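Local coordinates for positive phenol-degradative gene regulator (Ralstonia sp. E2, PDB 5FRZ), which probably activates transcription of phenol-degradation genes as a sigma54-dependent, ATP-binding regulator, this N-terminal sensory part of it holding a phenolic ligand and a zinc ion, at residues M70-G75 / Y157-T162; T169-E174 / A200-Y205; F128-S133 / C185-K190. All coordinates share one frame; numbering follows the deposited sequence.

Interaction 1: M70-G75 / Y157-T162; sequences MGFHSG and YATGYT. With 2MP (3,4-dimethylphenol), chain D.
Phe-72 and Gly-160 meet where helices 60-84 and 152-166 pack closely, with glycines at the crossing. The short segments cross at -36°, and their axes approach to 6.6 Å. CG of Phe-72 stands anti to the backbone N (chi1 -170°). This swings the ring back to the partner helix, although the CB starts out away from it. Gly-160 CA then sits over one ring face, 3.8 Å from the centroid of Phe-72, in a CH-pi contact. Thr-159 CG2 touches the edge of the same ring, near its plane.

A second CH-pi contact runs the other way. Gly-75 CA lies over a face of the Tyr-157 ring, and Ser-74 CB meets that ring at its edge. With chi1 at -178°, the Tyr-157 ring is set between Gly-75 and the bound 3,4-dimethylphenol, its CD1 3.5 Å from ligand C2. The OH of Tyr-157 hydrogen-bonds to Asp-78.

Tyr-157 CA is 3.1 Å from Gly-71 O, and Tyr-161 CA is 3.3 Å from Gly-75 O, both as CA-H...O contacts. No conventional hydrogen bond crosses the interface. Glycine backbone and aromatic faces therefore hold these helices together, and the same tyrosine that packs on Gly-75 lines the phenol pocket.

Interaction 2: T169-E174 / A200-Y205; sequences TILYRE and AELALY. With ZN (zinc ion), chain C; 2MP (3,4-dimethylphenol), chain D.
Leu-171, on outer strand 170-176 of the four-stranded antiparallel sheet, packs against the C-terminal segment 200-205. The strand belongs to the V4R domain, and helix 198-202 with the residues after it packs against its Leu-171 side. The segments bury 236 Å² and share no direct hydrogen bond.

Glu-201 comes first. Its CB lies 3.7 Å from Leu-171 CD1. Chi1 of -175° lays CG along the same methyl, and the bend at chi2 (67°) turns the carboxylate toward a bridging water. The Leu-171 and Glu-201 side chains run alongside one another with their ends pointing opposite ways. The carboxylate also has a long, weak ion pair with Arg-64.

Leu-202 follows, partly exposed. Its CD1 reaches back to Thr-169 CG2 at 3.9 Å and lies 4.3 Å from Leu-171 CD2. Leu-192 also packs on Leu-202.

At Leu-204 the backbone O accepts a hydrogen bond from Arg-69, which ties the segment to helix 60-84.

Tyr-205 turns back toward the strand. Its CE2 lies 4.2 Å from Leu-171 CD2, and its ring meets that of Phe-72. Its OH hydrogen-bonds to Thr-159 OG1.

Two strand residues reach the bound groups instead. Tyr-172 turns its ring end away from segment 200-205, and its OH lies near the 3,4-dimethylphenol and hydrogen-bonds to Tyr-124 and Thr-162. Glu-174 binds the zinc ion through OE2, with Cys-151, Cys-177 and Cys-185 completing the site.

The bridging water closes the polar side of the contact. It donates to Tyr-172 O and to Glu-201 OE2, each at 2.9 Å, and accepts from Tyr-205 OH at 2.6 Å.

Interaction 3: F128-S133 / C185-K190; sequences FLWEDS and CRILGK. With ZN (zinc ion), chain C; 2MP (3,4-dimethylphenol), chain D.
Trp-130 and Cys-185 form a hydrogen-bonded pair between strands 123-131 and 185-191, the two inner strands of the four-stranded antiparallel sheet, which includes strands of the V4R region. Phe-128 and Ile-187 form another. Leu-129 and Arg-186 make the non-hydrogen-bonded pair between them. Four backbone bonds hold the ladder, the straightest from Trp-130 N to Cys-185 O (2.8 Å, 175°).

The tight side carries Phe-128, Trp-130, Cys-185 and Ile-187. Ile-187 CG2 sits over the six-membered ring of Trp-130, 3.5 Å from its centroid and 13° off the normal. A chi1 of 72° tucks CG1 of Ile-187 between its own N and C, where it packs on Phe-128 CB. The CB atoms of Trp-130 and Cys-185 are 3.4 Å apart. Cys-185 SG binds the zinc ion at 2.2 Å, the same ion that Glu-174 holds. Ser-133 OG lies near this sulfur and hydrogen-bonds to Gln-154.

The other face is less buried, and less of each residue is covered. Here the side chains of Leu-129 and Arg-186 run alongside each other, with Leu-129 CD2 against the CG and NH1 of Arg-186. The guanidinium makes its salt bridge with Glu-176. Beyond the strand end, Asp-132 O accepts a hydrogen bond from Arg-38 of the second subunit.

The tight face also forms a wall of the 3,4-dimethylphenol pocket. Ligand methyl C8 lies over the centre of the Phe-128 ring, 3.2 Å above its plane. The indole edge of Trp-130 faces the phenol, and NE1 donates to ligand O1 at 2.8 Å.

From the N terminus, helix 60-84 supplies the first half of interaction 1. The chain then runs through helix 91-104 and strands 109-118 and 123-131 before helix 152-166 closes that loop. Strand 123-131 opens interaction 3 inside it, so interactions 1 and 3 cross. Interaction 2 opens later, on strand 170-176. Strand 185-191 closes interaction 3 before segment 200-205 closes interaction 2, so these two cross as well. Interactions 1 and 2 are in series. They meet where helix 152-166 lies on strand 170-176 and the C-terminal segment. Interactions 2 and 3 share the sheet and the zinc ion. All three touch the 3,4-dimethylphenol, joining helices, sheet and C-terminal segment.

Interaction 1: M70-G75 / Y157-T162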
loop_
_atom_site.group_PDB
_atom_site.type_symbol
_atom_site.label_atom_id
_atom_site.label_comp_id
_atom_site.label_asym_id
_atom_site.label_seq_id
_atom_site.Cartn_x
_atom_site.Cartn_y
_atom_site.Cartn_z
ATOM N N MET A 70 -6.424 -0.568 -9.230
ATOM C CA MET A 70 -5.143 -0.402 -8.550
ATOM C C MET A 70 -4.323 -1.678 -8.723
ATOM O O MET A 70 -3.137 -1.631 -9.073
ATOM C CB MET A 70 -5.343 -0.062 -7.040
ATOM C CG MET A 70 -4.053 0.330 -6.318
ATOM S SD MET A 70 -4.239 0.952 -4.617
ATOM C CE MET A 70 -5.048 -0.418 -3.853
ATOM N N GLY A 71 -4.962 -2.825 -8.502
ATOM C CA GLY A 71 -4.290 -4.104 -8.678
ATOM C C GLY A 71 -3.794 -4.286 -10.111
ATOM O O GLY A 71 -2.686 -4.769 -10.360
ATOM N N PHE A 72 -4.629 -3.875 -11.053
ATOM C CA PHE A 72 -4.292 -3.907 -12.468
ATOM C C PHE A 72 -2.991 -3.136 -12.744
ATOM O O PHE A 72 -2.092 -3.657 -13.411
ATOM C CB PHE A 72 -5.457 -3.344 -13.298
ATOM C CG PHE A 72 -5.307 -3.560 -14.784
ATOM C CD1 PHE A 72 -4.674 -2.613 -15.577
ATOM C CD2 PHE A 72 -5.823 -4.698 -15.390
ATOM C CE1 PHE A 72 -4.542 -2.807 -16.949
ATOM C CE2 PHE A 72 -5.690 -4.892 -16.768
ATOM C CZ PHE A 72 -5.047 -3.953 -17.534
ATOM N N HIS A 73 -2.875 -1.919 -12.215
ATOM C CA HIS A 73 -1.642 -1.140 -12.423
ATOM C C HIS A 73 -0.395 -1.841 -11.886
ATOM O O HIS A 73 0.642 -1.859 -12.556
ATOM C CB HIS A 73 -1.754 0.243 -11.778
ATOM C CG HIS A 73 -2.646 1.176 -12.529
ATOM N ND1 HIS A 73 -3.957 1.412 -12.168
ATOM C CD2 HIS A 73 -2.425 1.910 -13.646
ATOM C CE1 HIS A 73 -4.500 2.262 -13.022
ATOM N NE2 HIS A 73 -3.592 2.580 -13.928
ATOM N N SER A 74 -0.491 -2.393 -10.671
ATOM C CA SER A 74 0.595 -3.176 -10.087
ATOM C C SER A 74 1.025 -4.329 -10.992
ATOM O O SER A 74 2.217 -4.527 -11.231
ATOM C CB SER A 74 0.173 -3.729 -8.713
ATOM O OG SER A 74 0.122 -2.677 -7.767
ATOM N N GLY A 75 0.043 -5.088 -11.480
ATOM C CA GLY A 75 0.297 -6.212 -12.365
ATOM C C GLY A 75 1.010 -5.844 -13.663
ATOM O O GLY A 75 1.959 -6.536 -14.075
ATOM N N TYR A 157 -4.565 -7.578 -10.333
ATOM C CA TYR A 157 -3.137 -7.858 -10.558
ATOM C C TYR A 157 -2.918 -9.005 -11.535
ATOM O O TYR A 157 -2.193 -8.842 -12.527
ATOM C CB TYR A 157 -2.425 -8.163 -9.218
ATOM C CG TYR A 157 -0.927 -8.429 -9.323
ATOM C CD1 TYR A 157 -0.448 -9.665 -9.753
ATOM C CD2 TYR A 157 0.008 -7.458 -8.956
ATOM C CE1 TYR A 157 0.900 -9.920 -9.833
ATOM C CE2 TYR A 157 1.369 -7.713 -9.021
ATOM C CZ TYR A 157 1.810 -8.943 -9.471
ATOM O OH TYR A 157 3.161 -9.215 -9.530
ATOM N N ALA A 158 -3.516 -10.165 -11.264
ATOM C CA ALA A 158 -3.444 -11.306 -12.203
ATOM C C ALA A 158 -3.875 -10.927 -13.619
ATOM O O ALA A 158 -3.246 -11.310 -14.613
ATOM C CB ALA A 158 -4.309 -12.472 -11.697
ATOM N N THR A 159 -4.976 -10.200 -13.705
ATOM C CA THR A 159 -5.470 -9.699 -14.977
ATOM C C THR A 159 -4.444 -8.788 -15.662
ATOM O O THR A 159 -4.105 -8.986 -16.827
ATOM C CB THR A 159 -6.791 -8.942 -14.762
ATOM O OG1 THR A 159 -7.763 -9.852 -14.247
ATOM C CG2 THR A 159 -7.303 -8.338 -16.047
ATOM N N GLY A 160 -3.964 -7.786 -14.938
ATOM C CA GLY A 160 -3.011 -6.831 -15.480
ATOM C C GLY A 160 -1.685 -7.469 -15.841
ATOM O O GLY A 160 -1.149 -7.223 -16.915
ATOM N N TYR A 161 -1.157 -8.295 -14.947
ATOM C CA TYR A 161 0.084 -8.994 -15.206
ATOM C C TYR A 161 -0.055 -9.846 -16.465
ATOM O O TYR A 161 0.709 -9.707 -17.424
ATOM C CB TYR A 161 0.502 -9.874 -14.007
ATOM C CG TYR A 161 1.826 -10.557 -14.259
ATOM C CD1 TYR A 161 1.891 -11.744 -14.989
ATOM C CD2 TYR A 161 3.033 -9.970 -13.834
ATOM C CE1 TYR A 161 3.104 -12.362 -15.253
ATOM C CE2 TYR A 161 4.254 -10.582 -14.087
ATOM C CZ TYR A 161 4.274 -11.781 -14.814
ATOM O OH TYR A 161 5.458 -12.407 -15.085
ATOM N N THR A 162 -1.039 -10.728 -16.470
ATOM C CA THR A 162 -1.170 -11.665 -17.577
ATOM C C THR A 162 -1.503 -10.963 -18.877
ATOM O O THR A 162 -0.998 -11.348 -19.917
ATOM C CB THR A 162 -2.228 -12.728 -17.278
ATOM O OG1 THR A 162 -1.999 -13.249 -15.959
ATOM C CG2 THR A 162 -2.143 -13.885 -18.294
HETATM O O1 2MP D . -1.543 -14.182 -7.699
HETATM C C1 2MP D . -1.299 -14.202 -9.075
HETATM C C2 2MP D . -0.554 -13.203 -9.700
HETATM C C3 2MP D . -0.332 -13.249 -11.072
HETATM C C4 2MP D . -0.862 -14.307 -11.792
HETATM C C5 2MP D . -1.589 -15.284 -11.150
HETATM C C6 2MP D . -1.822 -15.253 -9.790
HETATM C C7 2MP D . -0.667 -14.433 -13.293
HETATM C C8 2MP D . -2.153 -16.409 -11.952
#

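Interaction 2: T169-E174 / A200-Y205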
loop_
_atom_site.group_PDB
_atom_site.type_symbol
_atom_site.label_atom_id
_atom_site.label_comp_id
_atom_site.label_asym_id
_atom_site.label_seq_id
_atom_site.Cartn_x
_atom_site.Cartn_y
_atom_site.Cartn_z
ATOM N N THR A 169 -6.043 -9.127 -23.763
ATOM C CA THR A 169 -6.782 -9.071 -22.501
ATOM C C THR A 169 -7.138 -10.449 -21.964
ATOM O O THR A 169 -7.935 -11.186 -22.554
ATOM C CB THR A 169 -8.051 -8.273 -22.641
ATOM O OG1 THR A 169 -7.706 -6.965 -23.076
ATOM C CG2 THR A 169 -8.765 -8.192 -21.285
ATOM N N ILE A 170 -6.511 -10.782 -20.845
ATOM C CA ILE A 170 -6.747 -12.013 -20.130
ATOM C C ILE A 170 -7.449 -11.655 -18.819
ATOM O O ILE A 170 -6.822 -11.083 -17.914
ATOM C CB ILE A 170 -5.427 -12.767 -19.814
ATOM C CG1 ILE A 170 -4.613 -13.073 -21.092
ATOM C CG2 ILE A 170 -5.707 -14.002 -18.985
ATOM C CD1 ILE A 170 -5.376 -13.835 -22.169
ATOM N N LEU A 171 -8.736 -11.988 -18.705
ATOM C CA LEU A 171 -9.475 -11.680 -17.486
ATOM C C LEU A 171 -9.455 -12.842 -16.520
ATOM O O LEU A 171 -9.507 -13.997 -16.933
ATOM C CB LEU A 171 -10.929 -11.313 -17.793
ATOM C CG LEU A 171 -11.253 -10.124 -18.693
ATOM C CD1 LEU A 171 -12.757 -9.970 -18.788
ATOM C CD2 LEU A 171 -10.614 -8.847 -18.168
ATOM N N TYR A 172 -9.415 -12.524 -15.227
ATOM C CA TYR A 172 -9.504 -13.527 -14.177
ATOM C C TYR A 172 -10.775 -13.400 -13.349
ATOM O O TYR A 172 -11.317 -12.303 -13.174
ATOM C CB TYR A 172 -8.318 -13.427 -13.233
ATOM C CG TYR A 172 -7.038 -13.969 -13.774
ATOM C CD1 TYR A 172 -6.310 -13.259 -14.730
ATOM C CD2 TYR A 172 -6.528 -15.175 -13.306
ATOM C CE1 TYR A 172 -5.134 -13.743 -15.215
ATOM C CE2 TYR A 172 -5.341 -15.675 -13.792
ATOM C CZ TYR A 172 -4.646 -14.950 -14.743
ATOM O OH TYR A 172 -3.457 -15.450 -15.228
ATOM N N ARG A 173 -11.239 -14.524 -12.818
ATOM C CA ARG A 173 -12.351 -14.501 -11.877
ATOM C C ARG A 173 -12.068 -15.432 -10.702
ATOM O O ARG A 173 -11.462 -16.497 -10.868
ATOM C CB ARG A 173 -13.664 -14.888 -12.578
ATOM C CG ARG A 173 -14.759 -15.374 -11.626
ATOM C CD ARG A 173 -16.180 -14.965 -12.052
ATOM N NE ARG A 173 -17.181 -15.778 -11.345
ATOM C CZ ARG A 173 -18.463 -15.887 -11.701
ATOM N NH1 ARG A 173 -18.923 -15.220 -12.755
ATOM N NH2 ARG A 173 -19.290 -16.659 -10.996
ATOM N N GLU A 174 -12.485 -15.013 -9.508
ATOM C CA GLU A 174 -12.432 -15.868 -8.335
ATOM C C GLU A 174 -13.620 -16.818 -8.300
ATOM O O GLU A 174 -14.747 -16.364 -8.209
ATOM C CB GLU A 174 -12.439 -15.026 -7.065
ATOM C CG GLU A 174 -11.156 -14.363 -6.720
ATOM C CD GLU A 174 -11.175 -13.859 -5.299
ATOM O OE1 GLU A 174 -11.742 -12.771 -5.067
ATOM O OE2 GLU A 174 -10.653 -14.565 -4.420
ATOM N N ALA A 200 -18.746 -7.179 -19.462
ATOM C CA ALA A 200 -19.142 -6.464 -18.253
ATOM C C ALA A 200 -18.070 -6.578 -17.181
ATOM O O ALA A 200 -18.049 -5.806 -16.218
ATOM C CB ALA A 200 -20.465 -6.989 -17.730
ATOM N N GLU A 201 -17.193 -7.564 -17.340
ATOM C CA GLU A 201 -16.067 -7.717 -16.437
ATOM C C GLU A 201 -15.003 -6.682 -16.801
ATOM O O GLU A 201 -14.411 -6.036 -15.935
ATOM C CB GLU A 201 -15.498 -9.137 -16.504
ATOM C CG GLU A 201 -14.382 -9.398 -15.497
ATOM C CD GLU A 201 -14.876 -9.368 -14.060
ATOM O OE1 GLU A 201 -16.055 -9.713 -13.830
ATOM O OE2 GLU A 201 -14.088 -8.995 -13.163
ATOM N N LEU A 202 -14.797 -6.518 -18.099
ATOM C CA LEU A 202 -13.812 -5.591 -18.637
ATOM C C LEU A 202 -14.137 -4.157 -18.253
ATOM O O LEU A 202 -13.238 -3.329 -18.065
ATOM C CB LEU A 202 -13.744 -5.740 -20.158
ATOM C CG LEU A 202 -12.718 -4.937 -20.949
ATOM C CD1 LEU A 202 -11.278 -5.296 -20.546
ATOM C CD2 LEU A 202 -12.955 -5.184 -22.440
ATOM N N ALA A 203 -15.432 -3.877 -18.141
ATOM C CA ALA A 203 -15.929 -2.568 -17.723
ATOM C C ALA A 203 -15.375 -2.114 -16.366
ATOM O O ALA A 203 -15.150 -0.923 -16.153
ATOM C CB ALA A 203 -17.450 -2.585 -17.681
ATOM N N LEU A 204 -15.151 -3.051 -15.449
ATOM C CA LEU A 204 -14.640 -2.687 -14.123
ATOM C C LEU A 204 -13.203 -2.149 -14.186
ATOM O O LEU A 204 -12.735 -1.500 -13.248
ATOM C CB LEU A 204 -14.718 -3.881 -13.169
ATOM C CG LEU A 204 -16.094 -4.556 -13.030
ATOM C CD1 LEU A 204 -16.052 -5.765 -12.097
ATOM C CD2 LEU A 204 -17.167 -3.565 -12.578
ATOM N N TYR A 205 -12.508 -2.387 -15.293
ATOM C CA TYR A 205 -11.131 -1.920 -15.427
ATOM C C TYR A 205 -11.063 -0.516 -16.051
ATOM O O TYR A 205 -9.981 -0.008 -16.370
ATOM C CB TYR A 205 -10.315 -2.952 -16.222
ATOM C CG TYR A 205 -10.100 -4.213 -15.414
ATOM C CD1 TYR A 205 -9.082 -4.287 -14.465
ATOM C CD2 TYR A 205 -10.962 -5.302 -15.527
ATOM C CE1 TYR A 205 -8.897 -5.436 -13.679
ATOM C CE2 TYR A 205 -10.777 -6.457 -14.751
ATOM C CZ TYR A 205 -9.743 -6.509 -13.821
ATOM O OH TYR A 205 -9.552 -7.641 -13.037
HETATM ZN ZN ZN C . -10.306 -14.316 -2.384
HETATM O O1 2MP D . -1.543 -14.182 -7.699
HETATM C C1 2MP D . -1.299 -14.202 -9.075
HETATM C C2 2MP D . -0.554 -13.203 -9.700
HETATM C C3 2MP D . -0.332 -13.249 -11.072
HETATM C C4 2MP D . -0.862 -14.307 -11.792
HETATM C C5 2MP D . -1.589 -15.284 -11.150
HETATM C C6 2MP D . -1.822 -15.253 -9.790
HETATM C C7 2MP D . -0.667 -14.433 -13.293
HETATM C C8 2MP D . -2.153 -16.409 -11.952
HETATM O O HOH W 1 -11.266 -9.504 -13.819
#

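Interaction 3: F128-S133 / C185-K190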
loop_
_atom_site.group_PDB
_atom_site.type_symbol
_atom_site.label_atom_id
_atom_site.label_comp_id
_atom_site.label_asym_id
_atom_site.label_seq_id
_atom_site.Cartn_x
_atom_site.Cartn_y
_atom_site.Cartn_z
ATOM N N PHE A 128 -5.560 -21.309 -10.602
ATOM C CA PHE A 128 -4.627 -21.225 -9.481
ATOM C C PHE A 128 -5.320 -21.284 -8.122
ATOM O O PHE A 128 -6.495 -20.916 -7.993
ATOM C CB PHE A 128 -3.803 -19.933 -9.582
ATOM C CG PHE A 128 -3.089 -19.774 -10.898
ATOM C CD1 PHE A 128 -3.771 -19.347 -12.032
ATOM C CD2 PHE A 128 -1.735 -20.043 -11.004
ATOM C CE1 PHE A 128 -3.122 -19.219 -13.248
ATOM C CE2 PHE A 128 -1.080 -19.911 -12.224
ATOM C CZ PHE A 128 -1.776 -19.497 -13.338
ATOM N N LEU A 129 -4.573 -21.746 -7.114
ATOM C CA LEU A 129 -4.970 -21.623 -5.711
ATOM C C LEU A 129 -4.345 -20.380 -5.082
ATOM O O LEU A 129 -3.181 -20.079 -5.316
ATOM C CB LEU A 129 -4.549 -22.861 -4.909
ATOM C CG LEU A 129 -5.229 -24.201 -5.207
ATOM C CD1 LEU A 129 -4.698 -25.311 -4.286
ATOM C CD2 LEU A 129 -6.732 -24.077 -5.050
ATOM N N TRP A 130 -5.129 -19.672 -4.284
ATOM C CA TRP A 130 -4.631 -18.582 -3.464
ATOM C C TRP A 130 -4.760 -18.969 -2.008
ATOM O O TRP A 130 -5.863 -19.258 -1.527
ATOM C CB TRP A 130 -5.409 -17.301 -3.710
ATOM C CG TRP A 130 -4.908 -16.464 -4.858
ATOM C CD1 TRP A 130 -3.702 -16.557 -5.496
ATOM C CD2 TRP A 130 -5.618 -15.405 -5.489
ATOM N NE1 TRP A 130 -3.620 -15.608 -6.495
ATOM C CE2 TRP A 130 -4.788 -14.886 -6.505
ATOM C CE3 TRP A 130 -6.878 -14.837 -5.290
ATOM C CZ2 TRP A 130 -5.179 -13.822 -7.311
ATOM C CZ3 TRP A 130 -7.267 -13.779 -6.106
ATOM C CH2 TRP A 130 -6.423 -13.292 -7.100
ATOM N N GLU A 131 -3.634 -18.976 -1.311
ATOM C CA GLU A 131 -3.635 -19.247 0.115
ATOM C C GLU A 131 -3.102 -18.041 0.867
ATOM O O GLU A 131 -2.179 -17.372 0.401
ATOM C CB GLU A 131 -2.814 -20.493 0.412
ATOM C CG GLU A 131 -3.478 -21.758 -0.115
ATOM C CD GLU A 131 -2.664 -23.003 0.147
ATOM O OE1 GLU A 131 -2.754 -23.540 1.273
ATOM O OE2 GLU A 131 -1.937 -23.445 -0.773
ATOM N N ASP A 132 -3.720 -17.749 2.006
ATOM C CA ASP A 132 -3.310 -16.630 2.851
ATOM C C ASP A 132 -3.438 -15.297 2.122
ATOM O O ASP A 132 -2.575 -14.433 2.264
ATOM C CB ASP A 132 -1.871 -16.821 3.340
ATOM C CG ASP A 132 -1.759 -17.897 4.412
ATOM O OD1 ASP A 132 -2.810 -18.312 4.947
ATOM O OD2 ASP A 132 -0.629 -18.321 4.728
ATOM N N SER A 133 -4.516 -15.152 1.347
ATOM C CA SER A 133 -4.881 -13.886 0.715
ATOM C C SER A 133 -4.952 -12.752 1.734
ATOM O O SER A 133 -5.764 -12.804 2.658
ATOM C CB SER A 133 -6.230 -14.007 0.007
ATOM O OG SER A 133 -6.155 -14.839 -1.145
ATOM N N CYS A 185 -8.777 -19.346 -1.688
ATOM C CA CYS A 185 -9.277 -18.739 -2.914
ATOM C C CYS A 185 -8.855 -19.597 -4.093
ATOM O O CYS A 185 -7.841 -20.295 -4.030
ATOM C CB CYS A 185 -8.754 -17.306 -3.086
ATOM S SG CYS A 185 -9.131 -16.108 -1.732
ATOM N N ARG A 186 -9.650 -19.556 -5.155
ATOM C CA ARG A 186 -9.354 -20.243 -6.406
ATOM C C ARG A 186 -9.752 -19.366 -7.594
ATOM O O ARG A 186 -10.857 -18.803 -7.641
ATOM C CB ARG A 186 -10.078 -21.585 -6.491
ATOM C CG ARG A 186 -9.207 -22.689 -7.059
ATOM C CD ARG A 186 -10.016 -23.917 -7.500
ATOM N NE ARG A 186 -11.020 -24.329 -6.514
ATOM C CZ ARG A 186 -10.775 -25.075 -5.435
ATOM N NH1 ARG A 186 -9.546 -25.519 -5.171
ATOM N NH2 ARG A 186 -11.768 -25.390 -4.613
ATOM N N ILE A 187 -8.851 -19.264 -8.564
ATOM C CA ILE A 187 -9.043 -18.328 -9.666
ATOM C C ILE A 187 -8.918 -18.985 -11.033
ATOM O O ILE A 187 -8.256 -20.016 -11.195
ATOM C CB ILE A 187 -8.040 -17.158 -9.589
ATOM C CG1 ILE A 187 -6.623 -17.636 -9.944
ATOM C CG2 ILE A 187 -8.059 -16.541 -8.192
ATOM C CD1 ILE A 187 -5.579 -16.519 -9.899
ATOM N N LEU A 188 -9.566 -18.362 -12.008
ATOM C CA LEU A 188 -9.521 -18.796 -13.390
ATOM C C LEU A 188 -9.260 -17.611 -14.304
ATOM O O LEU A 188 -9.986 -16.614 -14.271
ATOM C CB LEU A 188 -10.841 -19.483 -13.785
ATOM C CG LEU A 188 -11.038 -19.757 -15.277
ATOM C CD1 LEU A 188 -10.003 -20.722 -15.827
ATOM C CD2 LEU A 188 -12.453 -20.260 -15.535
ATOM N N GLY A 189 -8.221 -17.712 -15.121
ATOM C CA GLY A 189 -7.947 -16.664 -16.089
ATOM C C GLY A 189 -8.006 -17.165 -17.513
ATOM O O GLY A 189 -7.453 -18.216 -17.825
ATOM N N LYS A 190 -8.658 -16.406 -18.388
ATOM C CA LYS A 190 -8.690 -16.778 -19.787
ATOM C C LYS A 190 -9.010 -15.563 -20.643
ATOM O O LYS A 190 -9.416 -14.521 -20.110
ATOM C CB LYS A 190 -9.698 -17.915 -20.014
ATOM C CG LYS A 190 -11.091 -17.611 -19.581
ATOM C CD LYS A 190 -11.980 -18.842 -19.704
ATOM C CE LYS A 190 -13.350 -18.578 -19.103
ATOM N NZ LYS A 190 -14.255 -19.727 -19.273
HETATM ZN ZN ZN C . -10.306 -14.316 -2.384
HETATM O O1 2MP D . -1.543 -14.182 -7.699
HETATM C C1 2MP D . -1.299 -14.202 -9.075
HETATM C C2 2MP D . -0.554 -13.203 -9.700
HETATM C C3 2MP D . -0.332 -13.249 -11.072
HETATM C C4 2MP D . -0.862 -14.307 -11.792
HETATM C C5 2MP D . -1.589 -15.284 -11.150
HETATM C C6 2MP D . -1.822 -15.253 -9.790
HETATM C C7 2MP D . -0.667 -14.433 -13.293
HETATM C C8 2MP D . -2.153 -16.409 -11.952
#